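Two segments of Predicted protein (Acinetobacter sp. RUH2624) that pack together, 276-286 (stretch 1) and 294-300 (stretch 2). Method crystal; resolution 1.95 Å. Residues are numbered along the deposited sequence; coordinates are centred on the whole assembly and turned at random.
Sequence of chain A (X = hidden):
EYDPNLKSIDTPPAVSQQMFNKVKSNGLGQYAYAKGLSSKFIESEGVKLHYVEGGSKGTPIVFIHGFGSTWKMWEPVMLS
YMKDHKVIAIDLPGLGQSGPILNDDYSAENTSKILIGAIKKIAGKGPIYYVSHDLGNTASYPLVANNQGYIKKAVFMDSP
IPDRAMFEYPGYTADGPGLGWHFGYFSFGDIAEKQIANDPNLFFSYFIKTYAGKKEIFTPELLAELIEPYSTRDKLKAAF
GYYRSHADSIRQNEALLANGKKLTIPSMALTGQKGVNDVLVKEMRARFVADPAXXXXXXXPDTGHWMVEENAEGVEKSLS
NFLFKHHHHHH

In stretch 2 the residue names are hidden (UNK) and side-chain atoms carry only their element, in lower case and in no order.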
ATOM      1  N   VAL A 276      11.384  -2.583 -11.668  1.00 10.67           N
ATOM      2  CA  VAL A 276      10.584  -3.792 -11.468  1.00 13.22           C
ATOM      3  C   VAL A 276      11.416  -5.035 -11.810  1.00 12.57           C
ATOM      4  O   VAL A 276      11.119  -6.140 -11.360  1.00 15.57           O
ATOM      5  CB  VAL A 276       9.273  -3.745 -12.292  1.00  9.02           C
ATOM      6  CG1 VAL A 276       8.382  -4.941 -11.950  1.00  8.92           C
ATOM      7  CG2 VAL A 276       8.536  -2.438 -12.000  1.00  9.24           C
ATOM      8  N   ASN A 277      12.460  -4.837 -12.609  1.00 11.94           N
ATOM      9  CA  ASN A 277      13.481  -5.862 -12.827  1.00  8.62           C
ATOM     10  C   ASN A 277      12.954  -7.039 -13.668  1.00 14.91           C
ATOM     11  O   ASN A 277      12.608  -6.870 -14.841  1.00 13.66           O
ATOM     12  CB  ASN A 277      14.068  -6.321 -11.471  1.00 12.10           C
ATOM     13  CG  ASN A 277      15.315  -7.177 -11.624  1.00 18.62           C
ATOM     14  OD1 ASN A 277      15.869  -7.301 -12.715  1.00 11.32           O
ATOM     15  ND2 ASN A 277      15.763  -7.770 -10.524  1.00 22.11           N
ATOM     16  N   ASP A 278      12.860  -8.223 -13.072  1.00 12.81           N
ATOM     17  CA  ASP A 278      12.581  -9.426 -13.862  1.00 10.08           C
ATOM     18  C   ASP A 278      11.120  -9.897 -13.930  1.00 15.46           C
ATOM     19  O   ASP A 278      10.828 -10.917 -14.564  1.00 17.40           O
ATOM     20  CB  ASP A 278      13.473 -10.580 -13.382  1.00 13.18           C
ATOM     21  CG  ASP A 278      13.221 -10.953 -11.939  1.00 24.35           C
ATOM     22  OD1 ASP A 278      12.448 -10.244 -11.257  1.00 25.03           O
ATOM     23  OD2 ASP A 278      13.813 -11.956 -11.480  1.00 31.68           O
ATOM     24  N   VAL A 279      10.204  -9.178 -13.284  1.00 11.52           N
ATOM     25  CA  VAL A 279       8.802  -9.594 -13.263  1.00 11.19           C
ATOM     26  C   VAL A 279       8.191  -9.677 -14.673  1.00 10.17           C
ATOM     27  O   VAL A 279       7.623 -10.695 -15.049  1.00 10.60           O
ATOM     28  CB  VAL A 279       7.936  -8.668 -12.379  1.00 13.09           C
ATOM     29  CG1 VAL A 279       6.447  -9.056 -12.483  1.00  5.73           C
ATOM     30  CG2 VAL A 279       8.418  -8.708 -10.929  1.00 13.59           C
ATOM     31  N   LEU A 280       8.316  -8.606 -15.447  1.00 13.01           N
ATOM     32  CA  LEU A 280       7.773  -8.583 -16.802  1.00  8.15           C
ATOM     33  C   LEU A 280       8.493  -9.582 -17.708  1.00 10.24           C
ATOM     34  O   LEU A 280       7.875 -10.211 -18.563  1.00 13.61           O
ATOM     35  CB  LEU A 280       7.890  -7.174 -17.397  1.00 10.10           C
ATOM     36  CG  LEU A 280       7.390  -6.992 -18.835  1.00 11.25           C
ATOM     37  CD1 LEU A 280       5.886  -7.200 -18.908  1.00  8.80           C
ATOM     38  CD2 LEU A 280       7.767  -5.609 -19.399  1.00  8.36           C
ATOM     39  N   VAL A 281       9.803  -9.717 -17.526  1.00 12.55           N
ATOM     40  CA  VAL A 281      10.593 -10.628 -18.354  1.00 13.58           C
ATOM     41  C   VAL A 281      10.063 -12.057 -18.235  1.00 17.86           C
ATOM     42  O   VAL A 281       9.820 -12.731 -19.243  1.00 16.59           O
ATOM     43  CB  VAL A 281      12.087 -10.570 -17.976  1.00 15.36           C
ATOM     44  CG1 VAL A 281      12.865 -11.665 -18.679  1.00 17.94           C
ATOM     45  CG2 VAL A 281      12.656  -9.195 -18.305  1.00 14.01           C
ATOM     46  N   LYS A 282       9.859 -12.496 -16.997  1.00 14.49           N
ATOM     47  CA  LYS A 282       9.333 -13.823 -16.720  1.00 16.20           C
ATOM     48  C   LYS A 282       7.879 -13.956 -17.145  1.00 15.93           C
ATOM     49  O   LYS A 282       7.468 -14.995 -17.659  1.00 13.79           O
ATOM     50  CB  LYS A 282       9.460 -14.146 -15.226  1.00 16.65           C
ATOM     51  CG  LYS A 282      10.889 -14.230 -14.735  1.00 17.96           C
ATOM     52  CD  LYS A 282      10.924 -14.597 -13.253  1.00 23.10           C
ATOM     53  CE  LYS A 282      12.349 -14.614 -12.729  1.00 40.40           C
ATOM     54  NZ  LYS A 282      12.403 -15.031 -11.297  1.00 52.92           N
ATOM     55  N   GLU A 283       7.102 -12.900 -16.922  1.00 10.95           N
ATOM     56  CA  GLU A 283       5.677 -12.935 -17.216  1.00 10.55           C
ATOM     57  C   GLU A 283       5.419 -13.139 -18.701  1.00 12.59           C
ATOM     58  O   GLU A 283       4.672 -14.040 -19.081  1.00 17.23           O
ATOM     59  CB  GLU A 283       4.978 -11.649 -16.753  1.00 11.05           C
ATOM     60  CG  GLU A 283       3.467 -11.642 -17.065  1.00  4.15           C
ATOM     61  CD  GLU A 283       2.819 -10.277 -16.861  1.00 13.38           C
ATOM     62  OE1 GLU A 283       3.539  -9.261 -16.882  1.00  7.46           O
ATOM     63  OE2 GLU A 283       1.583 -10.219 -16.690  1.00 12.30           O
ATOM     64  N   MET A 284       6.026 -12.297 -19.538  1.00 16.92           N
ATOM     65  CA  MET A 284       5.823 -12.404 -20.985  1.00 18.60           C
ATOM     66  C   MET A 284       6.304 -13.751 -21.538  1.00 14.24           C
ATOM     67  O   MET A 284       5.601 -14.387 -22.306  1.00 13.93           O
ATOM     68  CB  MET A 284       6.482 -11.238 -21.736  1.00 20.30           C
ATOM     69  CG  MET A 284       5.769  -9.902 -21.554  1.00 12.34           C
ATOM     70  SD  MET A 284       6.558  -8.597 -22.512  1.00 17.54           S
ATOM     71  CE  MET A 284       6.159  -9.111 -24.188  1.00 18.58           C
ATOM     72  N   ARG A 285       7.495 -14.185 -21.139  1.00 11.48           N
ATOM     73  CA  ARG A 285       7.999 -15.479 -21.579  1.00 15.50           C
ATOM     74  C   ARG A 285       7.023 -16.605 -21.226  1.00 22.86           C
ATOM     75  O   ARG A 285       6.695 -17.430 -22.076  1.00 29.84           O
ATOM     76  CB  ARG A 285       9.389 -15.763 -20.994  1.00 19.05           C
ATOM     77  CG  ARG A 285       9.993 -17.085 -21.456  1.00 28.20           C
ATOM     78  CD  ARG A 285      11.497 -17.094 -21.278  1.00 36.72           C
ATOM     79  NE  ARG A 285      11.888 -16.695 -19.930  1.00 49.44           N
ATOM     80  CZ  ARG A 285      12.594 -15.604 -19.642  1.00 49.63           C
ATOM     81  NH1 ARG A 285      13.002 -14.794 -20.615  1.00 45.21           N
ATOM     82  NH2 ARG A 285      12.901 -15.329 -18.380  1.00 49.12           N
ATOM     83  N   ALA A 286       6.544 -16.624 -19.981  1.00 23.88           N
ATOM     84  CA  ALA A 286       5.699 -17.720 -19.492  1.00 21.06           C
ATOM     85  C   ALA A 286       4.288 -17.724 -20.070  1.00 23.96           C
ATOM     86  O   ALA A 286       3.688 -18.782 -20.229  1.00 25.42           O
ATOM     87  CB  ALA A 286       5.628 -17.710 -17.964  1.00 13.82           C
ATOM     88  N   UNK A 294      10.517 -15.416 -31.076  1.00 25.19           N
ATOM     89  CA  UNK A 294      10.167 -14.037 -31.430  1.00 24.74           C
ATOM     90  C   UNK A 294      10.333 -13.062 -30.262  1.00 25.72           C
ATOM     91  O   UNK A 294      10.180 -11.849 -30.429  1.00 20.47           O
ATOM     92  c   UNK A 294       6.961 -14.563 -33.576  1.00 36.09           C
ATOM     93  o   UNK A 294       6.054 -15.013 -32.867  1.00 32.76           O
ATOM     94  n   UNK A 294       6.730 -13.894 -34.706  1.00 34.88           N
ATOM     95  c   UNK A 294       8.415 -14.725 -33.177  1.00 27.53           C
ATOM     96  c   UNK A 294       8.719 -13.968 -31.909  1.00 23.73           C
ATOM     97  N   UNK A 295      10.653 -13.597 -29.087  1.00 27.10           N
ATOM     98  CA  UNK A 295      10.650 -12.824 -27.843  1.00 19.22           C
ATOM     99  C   UNK A 295      12.051 -12.411 -27.382  1.00 24.91           C
ATOM    100  O   UNK A 295      12.944 -13.250 -27.228  1.00 23.08           O
ATOM    101  c   UNK A 295      10.654 -13.087 -23.038  1.00 20.12           C
ATOM    102  o   UNK A 295      10.017 -11.299 -21.565  1.00 13.95           O
ATOM    103  c   UNK A 295       9.958 -13.639 -26.747  1.00 20.40           C
ATOM    104  c   UNK A 295       9.365 -11.242 -23.851  1.00 13.43           C
ATOM    105  c   UNK A 295      10.643 -13.646 -24.312  1.00 15.45           C
ATOM    106  c   UNK A 295       9.348 -11.812 -25.111  1.00 19.07           C
ATOM    107  c   UNK A 295      10.013 -11.879 -22.818  1.00 17.70           C
ATOM    108  c   UNK A 295       9.990 -13.017 -25.366  1.00 19.98           C
ATOM    109  N   UNK A 296      12.227 -11.111 -27.158  1.00 15.05           N
ATOM    110  CA  UNK A 296      13.478 -10.565 -26.642  1.00 19.33           C
ATOM    111  C   UNK A 296      13.269 -10.020 -25.231  1.00 19.63           C
ATOM    112  O   UNK A 296      12.294  -9.321 -24.960  1.00 17.03           O
ATOM    113  o   UNK A 296      14.336  -9.938 -28.827  1.00 23.29           O
ATOM    114  c   UNK A 296      15.243  -8.787 -26.923  1.00 19.71           C
ATOM    115  c   UNK A 296      14.005  -9.424 -27.534  1.00 20.60           C
ATOM    116  N   UNK A 297      14.193 -10.341 -24.337  1.00 13.89           N
ATOM    117  CA  UNK A 297      14.153  -9.841 -22.968  1.00 12.05           C
ATOM    118  C   UNK A 297      15.460  -9.136 -22.654  1.00 21.98           C
ATOM    119  O   UNK A 297      16.530  -9.735 -22.745  1.00 18.92           O
ATOM    120  c   UNK A 297      13.941 -10.985 -21.997  1.00 12.96           C
ATOM    121  N   UNK A 298      15.374  -7.865 -22.282  1.00 18.32           N
ATOM    122  CA  UNK A 298      16.562  -7.108 -21.919  1.00 18.02           C
ATOM    123  C   UNK A 298      16.348  -6.414 -20.589  1.00 18.62           C
ATOM    124  O   UNK A 298      15.389  -5.664 -20.413  1.00 11.54           O
ATOM    125  c   UNK A 298      18.063  -5.152 -22.515  1.00 12.30           C
ATOM    126  c   UNK A 298      17.311  -6.787 -24.303  1.00 15.52           C
ATOM    127  c   UNK A 298      17.572  -5.860 -25.477  1.00 20.23           C
ATOM    128  c   UNK A 298      16.929  -6.070 -23.004  1.00 16.89           C
ATOM    129  N   UNK A 299      17.232  -6.689 -19.636  1.00 12.59           N
ATOM    130  CA  UNK A 299      17.191  -5.982 -18.372  1.00 10.17           C
ATOM    131  C   UNK A 299      18.399  -5.047 -18.316  1.00 14.51           C
ATOM    132  O   UNK A 299      19.539  -5.499 -18.345  1.00 18.93           O
ATOM    133  c   UNK A 299      16.057  -7.964 -17.300  1.00 14.97           C
ATOM    134  c   UNK A 299      17.215  -6.959 -17.192  1.00 12.15           C
ATOM    135  c   UNK A 299      15.944  -8.900 -16.094  1.00 18.83           C
ATOM    136  c   UNK A 299      17.171  -6.205 -15.865  1.00 10.56           C
ATOM    137  N   UNK A 300      18.154  -3.745 -18.245  1.00 14.50           N
ATOM    138  CA  UNK A 300      19.251  -2.781 -18.204  1.00 10.42           C
ATOM    139  C   UNK A 300      19.852  -2.665 -16.796  1.00 15.44           C
ATOM    140  O   UNK A 300      19.138  -2.399 -15.827  1.00 14.59           O
ATOM    141  c   UNK A 300      19.288  -1.875 -21.131  1.00 15.96           C
ATOM    142  c   UNK A 300      18.798  -1.412 -18.716  1.00 12.29           C
ATOM    143  c   UNK A 300      17.898   0.110 -20.490  1.00 10.93           C
ATOM    144  c   UNK A 300      18.263  -1.332 -20.149  1.00 16.24           C
TER

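Position 294 carries five side-chain atoms beyond CA: three carbons, one oxygen and one nitrogen. The carbons run in an unbranched chain, and the third bears both heteroatoms. This is a primary amide on a two-carbon arm. The side chain touches nothing on stretch 1. The residue is Gln 294.

Position 295 has seven carbons and one oxygen. One carbon leads to a six-membered ring, and the oxygen sits on the ring carbon farthest from the backbone. The CA-to-CB bond points toward the helix. The oxygen lies 2.7 Å from Val 281 O, near the plane of the ring. A phenol fits all of this, so the residue is Tyr 295. Its OH donates a hydrogen bond to Val 281 O. That carbonyl also accepts a weak backbone bond from Arg 285 N, at 3.3 Å. Tyr 295 CE1 is 3.6 Å from Met 284 CB, and Tyr 295 CE2 is 3.6 Å from Arg 285 CB. Met 284 SD lies at the ring edge, 5.4 Å from the ring centroid.

Position 296 has two carbons and one oxygen. The first carbon carries both the oxygen and the other carbon. It points away from the helix and makes no contact with it. The branched hydroxyl side chain identifies Thr 296.

Position 297 has a single side-chain carbon, CB. It points toward the helix and lies 3.6 Å from Val 281 CG1. With no further atoms, the residue is Ala 297. The backbones are close here, with Val 281 CA and Ala 297 CA 5.9 Å apart.

Position 298 has four carbons, forked at the first, with one arm two carbons long. It points away from stretch 1. The residue is Ile 298.

Position 299 has the same four-carbon pattern, forked at the first, but points toward stretch 1. It reaches Asn 277, Asp 278 and Val 281. The residue is Ile 299. Its CG1 is 3.8 Å from Val 281 CG2, and its CG2 is 3.6 Å from Asn 277 OD1.

Position 300 has four carbons, forked at the second. It is buried but out of reach of stretch 1. The residue is Leu 300.

The helix and strand run nearly antiparallel, at 172°. Alternation along the strand turns 295, 297 and 299 toward the helix. Val 281 meets all three: its carbonyl takes the tyrosine hydroxyl, while its methyls pack on Ala 297 and Ile 299. One hydrogen bond and apolar packing hold the contact.

Stretch 2 294-300: QYTAIIL
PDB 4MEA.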